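Local coordinates for polysaccharide biosynthesis protein CapD (Bacillus thuringiensis HD-771, PDB 6BWC) that works in CMP-pseudaminic acid biosynthesis as Pen, a short-chain dehydrogenase-type enzyme that binds NADP and a UDP-N-acetylglucosamine ligand, at the interface of chains A and B. Coordinates in Å, arbitrary orientation; residue numbers count along the deposited sequence, not the author numbering. Chains: chain A/B, Polysaccharide biosynthesis protein CapD.

The interface of chains A and B. Residues chain A 102, 137-138, 141-142, 145; chain B 141, 144-145.
B:Thr145 sets its side chain against two helices of chain A: A:Asn138 and A:Ala141 on helix 138-156, which packs on helix 138-155 of chain B, and A:Val102 on helix 98-118. The two packed helices are the same element in two copies, and the full interface has two-fold symmetry; this form of helix packing is common in the short-chain dehydrogenase family. Chains A and B are one pair within a deposited assembly of six, and the structure alone does not show the biological oligomer. The hydroxyl OG1 of B:Thr145 is the donor to the amide oxygen OD1 of A:Asn138 at 3.1 Å. It sits almost straight beyond that oxygen, at a C=O...donor angle of 163°. A:Asn138 reaches it with CG anti to its backbone N (chi1 -171°), which carries the amide from the first turn of its helix toward chain B. The same hydroxyl also donates to the carbonyl O of B:Ala141, one turn back, from a tilt out of the carbonyl plane; its one hydrogen must be shared or alternate between the two oxygens, and the structure does not show which. Rotation at chi1 -63° turns OG1 toward its own helix and leaves the methyl CG2 to meet CG2 of A:Val102 at 3.7 Å. Close packing centres on the alanines, whose small side chains let the backbones approach: CA of A:Ala141 lies 4.6 Å from CA of B:Ala141. The margin is looser: B:Leu144 touches CB of A:Ala141, but its CD2 stays 4.3 Å from the backbone O of A:Asn137, which loses little surface here. On the symmetry-related side, OG1 of A:Thr145 faces the methyl CB of B:Ala141 while donating to the carbonyl O of A:Ala141 at 3.1 Å.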
# COMPACT_ATOMS: atom_id res chain seq x y z
N VAL A 102 -6.61 10.07 -13.51
CA VAL A 102 -5.51 10.48 -12.64
C VAL A 102 -4.57 9.32 -12.49
O VAL A 102 -3.36 9.49 -12.60
CB VAL A 102 -5.99 10.97 -11.26
CG1 VAL A 102 -4.85 11.04 -10.24
CG2 VAL A 102 -6.61 12.33 -11.43
N ASN A 137 -11.04 20.59 -19.60
CA ASN A 137 -11.41 19.23 -19.17
C ASN A 137 -10.33 18.51 -18.38
O ASN A 137 -9.15 18.82 -18.48
CB ASN A 137 -11.81 18.37 -20.36
CG ASN A 137 -10.82 18.46 -21.50
OD1 ASN A 137 -9.64 18.13 -21.35
ND2 ASN A 137 -11.29 18.92 -22.64
N ASN A 138 -10.77 17.52 -17.61
CA ASN A 138 -9.89 16.78 -16.73
C ASN A 138 -8.67 16.22 -17.44
O ASN A 138 -7.55 16.43 -16.99
CB ASN A 138 -10.65 15.65 -16.06
CG ASN A 138 -9.85 14.99 -14.99
OD1 ASN A 138 -9.24 15.68 -14.18
ND2 ASN A 138 -9.81 13.67 -14.97
N ALA A 141 -6.09 18.67 -18.13
CA ALA A 141 -5.45 18.99 -16.82
C ALA A 141 -4.49 17.90 -16.41
O ALA A 141 -3.44 18.19 -15.85
CB ALA A 141 -6.48 19.19 -15.70
N THR A 142 -4.85 16.64 -16.66
CA THR A 142 -3.95 15.53 -16.35
C THR A 142 -2.70 15.64 -17.22
O THR A 142 -1.59 15.48 -16.71
CB THR A 142 -4.58 14.11 -16.49
OG1 THR A 142 -4.79 13.76 -17.87
CG2 THR A 142 -5.88 13.98 -15.67
N THR A 145 -0.46 18.35 -15.92
CA THR A 145 0.23 17.93 -14.70
C THR A 145 1.38 16.95 -15.03
O THR A 145 2.51 17.11 -14.55
CB THR A 145 -0.80 17.38 -13.70
OG1 THR A 145 -1.67 18.46 -13.32
CG2 THR A 145 -0.15 16.78 -12.44
N ALA B 141 -4.24 23.17 -12.79
CA ALA B 141 -4.51 21.80 -13.25
C ALA B 141 -5.13 20.94 -12.16
O ALA B 141 -6.09 20.26 -12.43
CB ALA B 141 -3.25 21.15 -13.81
N LEU B 144 -8.82 22.16 -11.17
CA LEU B 144 -9.72 21.73 -12.26
C LEU B 144 -10.00 20.23 -12.21
O LEU B 144 -11.14 19.79 -12.46
CB LEU B 144 -9.14 22.14 -13.62
CG LEU B 144 -9.68 21.61 -14.94
CD1 LEU B 144 -11.19 21.67 -15.10
CD2 LEU B 144 -9.05 22.42 -16.06
N THR B 145 -8.98 19.44 -11.88
CA THR B 145 -9.15 18.00 -11.68
C THR B 145 -10.01 17.74 -10.44
O THR B 145 -10.99 17.00 -10.51
CB THR B 145 -7.80 17.25 -11.59
OG1 THR B 145 -7.07 17.38 -12.82
CG2 THR B 145 -8.00 15.77 -11.28